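Local coordinates for choline dehydrogenase and related flavoproteins (Aspergillus oryzae, PDB 3Q9T), which acts as a formate oxidase of the glucose-methanol-choline oxidoreductase family, oxidising formate with an 8-formyl-FAD cofactor at its catalytic site, at residues A[38-43]-A[60-65]; A[82-87]-A[267-272]. All coordinates share one frame; numbering follows the deposited sequence.

How the contacts relate
From the N terminus, strand 33-36 of the five-stranded parallel sheet runs into the loop holding 38-43. The chain then passes helix 47-50 and returns at 60-65, where contact 1 closes a short excursion. Strands 67-74 and 77-81 follow, and 82-87 begins a much longer loop that contact 2 closes only at 267-272, on the helix that follows strand 261-264 of the same sheet. The two contacts lie in series, neither nesting nor crossing, yet 60-65 and 82-87 meet directly: Asp64 OD2 lies 2.7 Å from Thr85 OG1, probably a hydrogen bond. Together they tie connecting loops to the nucleotide-binding fold around FAD.

Contact 1: A[38-43]-A[60-65]; sequences AGIGNP and NSKYDW. With FAY ([(2R,3S,4R,5R)-5-(6-amino-9H-purin-9-yl)-3,4-dihydroxytetrahydrofuran-2-yl]methyl (2R,3S,4S)-5-(8-formyl-7-methyl-2,4-dioxo-3,4-dihydrobenzo[g]pteridin-10(2H)-yl)-2,3,4-trihydroxypentyl dihydrogen diphosphate), chain D.
The adenosine end of the FAD pocket is where 38-43 and 60-65 come together, with Ala38 and Trp65 both touching the cofactor and each other. The methyl CB of Ala38 sits 3.7 Å from CH2, on the six-membered part of the Trp65 indole, and 3.4 Å from N3A of the adenine. At the pyrrole end of the same ring system, Trp65 NE1 gives a weak hydrogen bond to the ribose hydroxyl O2B (3.2 Å). The bond is bent, 141° at the hydrogen, although O2B lies at the indole edge and in its plane; NE1 also has a weak bond to Gly87 O. This is the Rossmann-type arrangement in which the chain leaving the second strand of the sheet passes beside the adenosine: Glu37, just before Ala38, hydrogen-bonds the FAD and also takes the N-H of Gly39. Farther from the cofactor Ile40 carries the packing. It makes an apolar contact with Tyr63 through CD1, 3.8 Å from CE1, because chi1 of 53° swings its CG1 branch between the backbone N and the carbonyl carbon; its other branch, CG2, lies against the Lys62 ammonium, 3.7 Å from NZ, the two side chains crossing at about a right angle. Lys62 CG lies 3.3 Å above the Tyr63 ring plane, over its centre. A type I turn from Ser61 to Asp64 places Lys62 and Tyr63, and Ser61 OG accepts from Tyr63 N in an ST turn.

Contact 2: A[82-87]-A[267-272]; sequences KPNTRG and GVFETP. With FAY ([(2R,3S,4R,5R)-5-(6-amino-9H-purin-9-yl)-3,4-dihydroxytetrahydrofuran-2-yl]methyl (2R,3S,4S)-5-(8-formyl-7-methyl-2,4-dioxo-3,4-dihydrobenzo[g]pteridin-10(2H)-yl)-2,3,4-trihydroxypentyl dihydrogen diphosphate), chain D.
Phe269 carries the tight part of this contact, its ring wedged against both Asn84 and Arg86. CG of Arg86 comes to the ring edge, near its plane, 3.8 Å from CD1, and the guanidinium beyond is turned 74° from the phenyl plane. Asn84 sends its amide to the same ring because its CG stands opposite the backbone N (chi1 -174°), leaving OD1 3.6 Å from Phe269 CZ. Within the helix, Val268 CG1 covers one face of the phenyl group, 3.6 Å above the plane and over its centre, while Leu304 and Val433 also pack on Phe269. Phe269 lies on helix 267-277, which follows strand 261-264 of the Rossmann-type sheet and brings Gly267 CA to 3.5 Å from the bridging phosphate oxygen O3P of FAD. On the opposing segment, Arg86 folds back so that NE donates to Thr85 O (2.9 Å, 138° at the hydrogen). This bond helps hold the guanidinium near the 8-formyl group, whose carbon C8M lies 3.4 Å above its plane, toward the rim; the exact place of the formyl oxygen is doubtful. The backbones stay well apart even at their nearest CA atoms, those of Arg86 and Gly267 (8.9 Å), so side chains bridge them. On the loose side Lys82, partly exposed, lies away from the helix and packs on Asp75 of the second subunit.

Contact 1: A[38-43]-A[60-65]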
loop_
_atom_site.group_PDB
_atom_site.type_symbol
_atom_site.label_atom_id
_atom_site.label_comp_id
_atom_site.label_asym_id
_atom_site.label_seq_id
_atom_site.Cartn_x
_atom_site.Cartn_y
_atom_site.Cartn_z
ATOM N N ALA A 38 23.714 -10.933 11.788
ATOM C CA ALA A 38 23.151 -9.690 12.329
ATOM C C ALA A 38 22.365 -9.880 13.635
ATOM O O ALA A 38 22.402 -9.021 14.508
ATOM C CB ALA A 38 22.278 -9.002 11.275
ATOM N N GLY A 39 21.660 -11.003 13.758
ATOM C CA GLY A 39 20.820 -11.271 14.913
ATOM C C GLY A 39 21.535 -11.889 16.109
ATOM O O GLY A 39 22.763 -12.005 16.116
ATOM N N ILE A 40 20.759 -12.288 17.115
ATOM C CA ILE A 40 21.288 -12.908 18.330
ATOM C C ILE A 40 21.896 -14.276 18.044
ATOM O O ILE A 40 21.616 -14.899 17.011
ATOM C CB ILE A 40 20.196 -13.130 19.403
ATOM C CG1 ILE A 40 19.020 -13.906 18.813
ATOM C CG2 ILE A 40 19.699 -11.818 19.993
ATOM C CD1 ILE A 40 18.390 -14.863 19.825
ATOM N N GLY A 41 22.710 -14.749 18.982
ATOM C CA GLY A 41 23.457 -15.972 18.789
ATOM C C GLY A 41 22.864 -17.149 19.527
ATOM O O GLY A 41 23.275 -18.282 19.299
ATOM N N ASN A 42 21.903 -16.879 20.412
ATOM C CA ASN A 42 21.330 -17.906 21.280
ATOM C C ASN A 42 19.818 -18.112 21.099
ATOM O O ASN A 42 19.057 -17.986 22.064
ATOM C CB ASN A 42 21.598 -17.546 22.744
ATOM C CG ASN A 42 20.975 -16.208 23.130
ATOM O OD1 ASN A 42 20.842 -15.323 22.289
ATOM N ND2 ASN A 42 20.585 -16.059 24.399
ATOM N N PRO A 43 19.375 -18.417 19.871
ATOM C CA PRO A 43 17.934 -18.637 19.635
ATOM C C PRO A 43 17.337 -19.736 20.499
ATOM O O PRO A 43 16.186 -19.598 20.906
ATOM C CB PRO A 43 17.872 -19.065 18.160
ATOM C CG PRO A 43 19.265 -19.510 17.818
ATOM C CD PRO A 43 20.163 -18.599 18.640
ATOM N N ASN A 60 6.984 -8.929 13.352
ATOM C CA ASN A 60 7.209 -7.659 14.036
ATOM C C ASN A 60 8.006 -7.707 15.331
ATOM O O ASN A 60 8.208 -6.670 15.968
ATOM C CB ASN A 60 5.895 -6.917 14.256
ATOM C CG ASN A 60 5.357 -6.338 12.971
ATOM O OD1 ASN A 60 6.069 -5.620 12.268
ATOM N ND2 ASN A 60 4.109 -6.678 12.632
ATOM N N SER A 61 8.469 -8.886 15.724
ATOM C CA SER A 61 9.245 -8.984 16.965
ATOM C C SER A 61 10.677 -8.549 16.698
ATOM O O SER A 61 11.025 -8.179 15.573
ATOM C CB SER A 61 9.228 -10.413 17.521
ATOM O OG SER A 61 9.997 -11.285 16.705
ATOM N N LYS A 62 11.521 -8.611 17.718
ATOM C CA LYS A 62 12.915 -8.228 17.525
ATOM C C LYS A 62 13.644 -9.192 16.580
ATOM O O LYS A 62 14.705 -8.860 16.067
ATOM C CB LYS A 62 13.660 -8.135 18.860
ATOM C CG LYS A 62 13.931 -9.471 19.529
ATOM C CD LYS A 62 14.897 -9.302 20.706
ATOM C CE LYS A 62 16.308 -8.947 20.227
ATOM N NZ LYS A 62 17.366 -9.274 21.240
ATOM N N TYR A 63 13.065 -10.373 16.350
ATOM C CA TYR A 63 13.699 -11.382 15.497
ATOM C C TYR A 63 13.251 -11.284 14.033
ATOM O O TYR A 63 13.498 -12.185 13.236
ATOM C CB TYR A 63 13.482 -12.789 16.087
ATOM C CG TYR A 63 13.808 -12.793 17.564
ATOM C CD1 TYR A 63 15.116 -12.606 17.989
ATOM C CD2 TYR A 63 12.807 -12.908 18.529
ATOM C CE1 TYR A 63 15.427 -12.561 19.320
ATOM C CE2 TYR A 63 13.108 -12.880 19.866
ATOM C CZ TYR A 63 14.431 -12.706 20.253
ATOM O OH TYR A 63 14.773 -12.664 21.573
ATOM N N ASP A 64 12.618 -10.166 13.686
ATOM C CA ASP A 64 12.086 -9.969 12.344
ATOM C C ASP A 64 12.662 -8.712 11.682
ATOM O O ASP A 64 12.445 -7.603 12.166
ATOM C CB ASP A 64 10.555 -9.867 12.412
ATOM C CG ASP A 64 9.910 -9.737 11.050
ATOM O OD1 ASP A 64 10.649 -9.657 10.041
ATOM O OD2 ASP A 64 8.659 -9.703 10.993
ATOM N N TRP A 65 13.359 -8.890 10.560
ATOM C CA TRP A 65 13.811 -7.771 9.741
ATOM C C TRP A 65 12.660 -6.810 9.450
ATOM O O TRP A 65 12.854 -5.608 9.392
ATOM C CB TRP A 65 14.440 -8.252 8.428
ATOM C CG TRP A 65 15.776 -8.928 8.609
ATOM C CD1 TRP A 65 16.015 -10.279 8.735
ATOM C CD2 TRP A 65 17.054 -8.288 8.695
ATOM N NE1 TRP A 65 17.363 -10.509 8.884
ATOM C CE2 TRP A 65 18.023 -9.307 8.874
ATOM C CE3 TRP A 65 17.476 -6.951 8.636
ATOM C CZ2 TRP A 65 19.386 -9.029 8.987
ATOM C CZ3 TRP A 65 18.831 -6.676 8.747
ATOM C CH2 TRP A 65 19.769 -7.711 8.919
HETATM P P FAY D . 17.812 -18.600 3.591
HETATM N N1 FAY D . 9.336 -22.484 4.109
HETATM C C2 FAY D . 8.879 -23.772 4.379
HETATM O O2 FAY D . 9.408 -24.738 3.843
HETATM N N3 FAY D . 8.195 -24.018 5.551
HETATM C C4 FAY D . 7.485 -22.993 6.126
HETATM O O4 FAY D . 6.379 -23.271 6.625
HETATM N N5 FAY D . 7.247 -20.638 6.432
HETATM C C6 FAY D . 7.307 -18.417 7.194
HETATM C C7 FAY D . 7.921 -17.180 7.287
HETATM C C8 FAY D . 9.103 -16.943 6.578
HETATM O O8 FAY D . 10.959 -15.523 6.407
HETATM C C9 FAY D . 9.714 -17.997 5.885
HETATM P PA FAY D . 17.645 -16.831 5.794
HETATM C "C1'" FAY D . 10.903 -20.055 4.156
HETATM C C10 FAY D . 8.849 -21.416 4.824
HETATM N N10 FAY D . 9.553 -20.209 4.860
HETATM N N1A FAY D . 24.422 -8.545 8.030
HETATM O O1A FAY D . 16.786 -15.633 6.021
HETATM C C1B FAY D . 21.342 -12.797 8.017
HETATM O O1P FAY D . 19.025 -19.333 4.113
HETATM C "C2'" FAY D . 12.068 -20.594 5.017
HETATM O "O2'" FAY D . 11.880 -20.132 6.307
HETATM C C2A FAY D . 24.538 -9.673 8.820
HETATM O O2A FAY D . 17.185 -18.060 6.518
HETATM C C2B FAY D . 19.903 -12.891 8.492
HETATM O O2B FAY D . 19.715 -12.396 9.806
HETATM O O2P FAY D . 17.892 -18.415 2.087
HETATM C "C3'" FAY D . 13.568 -20.395 4.619
HETATM O "O3'" FAY D . 14.456 -20.101 5.695
HETATM N N3A FAY D . 23.634 -10.715 8.694
HETATM C C3B FAY D . 19.666 -14.384 8.431
HETATM O O3B FAY D . 20.177 -14.968 9.604
HETATM O O3P FAY D . 17.751 -17.122 4.230
HETATM C "C4'" FAY D . 13.826 -19.375 3.539
HETATM O "O4'" FAY D . 12.926 -19.697 2.482
HETATM C C4A FAY D . 22.631 -10.627 7.783
HETATM C C4B FAY D . 20.547 -14.840 7.294
HETATM O O4B FAY D . 21.444 -13.779 7.016
HETATM C C4X FAY D . 7.820 -21.680 5.747
HETATM C "C5'" FAY D . 15.304 -19.417 3.081
HETATM O "O5'" FAY D . 16.387 -19.291 4.015
HETATM C C5A FAY D . 22.504 -9.503 6.971
HETATM C C5B FAY D . 19.728 -15.202 6.070
HETATM O O5B FAY D . 19.148 -16.463 6.297
HETATM C C5X FAY D . 7.807 -19.384 6.326
HETATM C C6A FAY D . 23.403 -8.446 7.097
HETATM N N6A FAY D . 23.223 -7.323 6.388
HETATM N N7A FAY D . 21.437 -9.689 6.167
HETATM C C7M FAY D . 7.184 -16.073 8.002
HETATM C C8A FAY D . 20.891 -10.895 6.431
HETATM C C8M FAY D . 9.931 -15.788 6.990
HETATM C C9A FAY D . 9.056 -19.211 5.707
HETATM N N9A FAY D . 21.614 -11.480 7.429
#

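Contact 2: A[82-87]-A[267-272]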
loop_
_atom_site.group_PDB
_atom_site.type_symbol
_atom_site.label_atom_id
_atom_site.label_comp_id
_atom_site.label_asym_id
_atom_site.label_seq_id
_atom_site.Cartn_x
_atom_site.Cartn_y
_atom_site.Cartn_z
ATOM N N LYS A 82 4.266 -3.851 5.184
ATOM C CA LYS A 82 5.247 -4.101 6.218
ATOM C C LYS A 82 4.495 -4.707 7.381
ATOM O O LYS A 82 3.463 -4.193 7.771
ATOM C CB LYS A 82 5.946 -2.804 6.628
ATOM C CG LYS A 82 6.785 -2.900 7.888
ATOM C CD LYS A 82 7.236 -1.517 8.294
ATOM C CE LYS A 82 8.052 -1.532 9.551
ATOM N NZ LYS A 82 9.299 -2.255 9.324
ATOM N N PRO A 83 5.019 -5.797 7.954
ATOM C CA PRO A 83 6.332 -6.374 7.668
ATOM C C PRO A 83 6.304 -7.498 6.646
ATOM O O PRO A 83 5.417 -8.327 6.667
ATOM C CB PRO A 83 6.717 -6.981 9.023
ATOM C CG PRO A 83 5.395 -7.491 9.555
ATOM C CD PRO A 83 4.396 -6.415 9.144
ATOM N N ASN A 84 7.289 -7.530 5.762
ATOM C CA ASN A 84 7.545 -8.724 4.990
ATOM C C ASN A 84 8.574 -9.510 5.784
ATOM O O ASN A 84 9.765 -9.265 5.668
ATOM C CB ASN A 84 8.093 -8.378 3.616
ATOM C CG ASN A 84 8.234 -9.591 2.732
ATOM O OD1 ASN A 84 8.867 -9.537 1.666
ATOM N ND2 ASN A 84 7.618 -10.687 3.146
ATOM N N THR A 85 8.090 -10.432 6.604
ATOM C CA THR A 85 8.873 -11.075 7.652
ATOM C C THR A 85 10.038 -11.932 7.133
ATOM O O THR A 85 9.887 -12.697 6.181
ATOM C CB THR A 85 7.921 -11.922 8.536
ATOM O OG1 THR A 85 7.055 -11.048 9.287
ATOM C CG2 THR A 85 8.681 -12.859 9.462
ATOM N N ARG A 86 11.196 -11.778 7.774
ATOM C CA ARG A 86 12.404 -12.570 7.517
ATOM C C ARG A 86 13.103 -12.720 8.851
ATOM O O ARG A 86 13.053 -11.804 9.667
ATOM C CB ARG A 86 13.359 -11.820 6.582
ATOM C CG ARG A 86 12.964 -11.804 5.106
ATOM C CD ARG A 86 13.101 -13.176 4.499
ATOM N NE ARG A 86 11.794 -13.761 4.215
ATOM C CZ ARG A 86 11.611 -14.953 3.661
ATOM N NH1 ARG A 86 12.655 -15.707 3.346
ATOM N NH2 ARG A 86 10.379 -15.395 3.418
ATOM N N GLY A 87 13.772 -13.851 9.068
ATOM C CA GLY A 87 14.430 -14.108 10.338
ATOM C C GLY A 87 15.705 -13.287 10.552
ATOM O O GLY A 87 16.582 -13.237 9.693
ATOM N N GLY A 267 20.439 -14.518 2.418
ATOM C CA GLY A 267 19.040 -14.694 2.044
ATOM C C GLY A 267 18.680 -13.936 0.782
ATOM O O GLY A 267 19.432 -13.063 0.345
ATOM N N VAL A 268 17.516 -14.257 0.220
ATOM C CA VAL A 268 17.059 -13.702 -1.054
ATOM C C VAL A 268 17.070 -12.176 -1.168
ATOM O O VAL A 268 17.233 -11.638 -2.272
ATOM C CB VAL A 268 15.619 -14.191 -1.399
ATOM C CG1 VAL A 268 14.610 -13.602 -0.425
ATOM C CG2 VAL A 268 15.267 -13.848 -2.868
ATOM N N PHE A 269 16.887 -11.470 -0.053
ATOM C CA PHE A 269 16.884 -10.011 -0.117
ATOM C C PHE A 269 18.261 -9.375 0.152
ATOM O O PHE A 269 18.633 -8.420 -0.525
ATOM C CB PHE A 269 15.833 -9.405 0.821
ATOM C CG PHE A 269 14.429 -9.915 0.593
ATOM C CD1 PHE A 269 13.646 -10.325 1.671
ATOM C CD2 PHE A 269 13.885 -9.959 -0.684
ATOM C CE1 PHE A 269 12.353 -10.797 1.471
ATOM C CE2 PHE A 269 12.600 -10.438 -0.903
ATOM C CZ PHE A 269 11.826 -10.849 0.167
ATOM N N GLU A 270 18.999 -9.873 1.148
ATOM C CA GLU A 270 20.237 -9.198 1.571
ATOM C C GLU A 270 21.458 -9.693 0.824
ATOM O O GLU A 270 22.448 -8.965 0.708
ATOM C CB GLU A 270 20.493 -9.321 3.080
ATOM C CG GLU A 270 19.472 -8.632 3.960
ATOM C CD GLU A 270 19.692 -7.122 4.104
ATOM O OE1 GLU A 270 20.817 -6.617 3.883
ATOM O OE2 GLU A 270 18.720 -6.435 4.453
ATOM N N THR A 271 21.411 -10.932 0.344
ATOM C CA THR A 271 22.501 -11.416 -0.476
ATOM C C THR A 271 22.727 -10.516 -1.719
ATOM O O THR A 271 23.830 -10.010 -1.918
ATOM C CB THR A 271 22.296 -12.875 -0.894
ATOM O OG1 THR A 271 22.702 -13.734 0.176
ATOM C CG2 THR A 271 23.118 -13.187 -2.138
ATOM N N PRO A 272 21.691 -10.306 -2.551
ATOM C CA PRO A 272 21.933 -9.416 -3.705
ATOM C C PRO A 272 22.329 -7.988 -3.306
ATOM O O PRO A 272 23.099 -7.339 -4.015
ATOM C CB PRO A 272 20.582 -9.390 -4.429
ATOM C CG PRO A 272 19.574 -9.822 -3.374
ATOM C CD PRO A 272 20.314 -10.843 -2.553
HETATM P P FAY D . 17.812 -18.600 3.591
HETATM N N1 FAY D . 9.336 -22.484 4.109
HETATM C C2 FAY D . 8.879 -23.772 4.379
HETATM O O2 FAY D . 9.408 -24.738 3.843
HETATM N N3 FAY D . 8.195 -24.018 5.551
HETATM C C4 FAY D . 7.485 -22.993 6.126
HETATM O O4 FAY D . 6.379 -23.271 6.625
HETATM N N5 FAY D . 7.247 -20.638 6.432
HETATM C C6 FAY D . 7.307 -18.417 7.194
HETATM C C7 FAY D . 7.921 -17.180 7.287
HETATM C C8 FAY D . 9.103 -16.943 6.578
HETATM O O8 FAY D . 10.959 -15.523 6.407
HETATM C C9 FAY D . 9.714 -17.997 5.885
HETATM P PA FAY D . 17.645 -16.831 5.794
HETATM C "C1'" FAY D . 10.903 -20.055 4.156
HETATM C C10 FAY D . 8.849 -21.416 4.824
HETATM N N10 FAY D . 9.553 -20.209 4.860
HETATM N N1A FAY D . 24.422 -8.545 8.030
HETATM O O1A FAY D . 16.786 -15.633 6.021
HETATM C C1B FAY D . 21.342 -12.797 8.017
HETATM O O1P FAY D . 19.025 -19.333 4.113
HETATM C "C2'" FAY D . 12.068 -20.594 5.017
HETATM O "O2'" FAY D . 11.880 -20.132 6.307
HETATM C C2A FAY D . 24.538 -9.673 8.820
HETATM O O2A FAY D . 17.185 -18.060 6.518
HETATM C C2B FAY D . 19.903 -12.891 8.492
HETATM O O2B FAY D . 19.715 -12.396 9.806
HETATM O O2P FAY D . 17.892 -18.415 2.087
HETATM C "C3'" FAY D . 13.568 -20.395 4.619
HETATM O "O3'" FAY D . 14.456 -20.101 5.695
HETATM N N3A FAY D . 23.634 -10.715 8.694
HETATM C C3B FAY D . 19.666 -14.384 8.431
HETATM O O3B FAY D . 20.177 -14.968 9.604
HETATM O O3P FAY D . 17.751 -17.122 4.230
HETATM C "C4'" FAY D . 13.826 -19.375 3.539
HETATM O "O4'" FAY D . 12.926 -19.697 2.482
HETATM C C4A FAY D . 22.631 -10.627 7.783
HETATM C C4B FAY D . 20.547 -14.840 7.294
HETATM O O4B FAY D . 21.444 -13.779 7.016
HETATM C C4X FAY D . 7.820 -21.680 5.747
HETATM C "C5'" FAY D . 15.304 -19.417 3.081
HETATM O "O5'" FAY D . 16.387 -19.291 4.015
HETATM C C5A FAY D . 22.504 -9.503 6.971
HETATM C C5B FAY D . 19.728 -15.202 6.070
HETATM O O5B FAY D . 19.148 -16.463 6.297
HETATM C C5X FAY D . 7.807 -19.384 6.326
HETATM C C6A FAY D . 23.403 -8.446 7.097
HETATM N N6A FAY D . 23.223 -7.323 6.388
HETATM N N7A FAY D . 21.437 -9.689 6.167
HETATM C C7M FAY D . 7.184 -16.073 8.002
HETATM C C8A FAY D . 20.891 -10.895 6.431
HETATM C C8M FAY D . 9.931 -15.788 6.990
HETATM C C9A FAY D . 9.056 -19.211 5.707
HETATM N N9A FAY D . 21.614 -11.480 7.429
#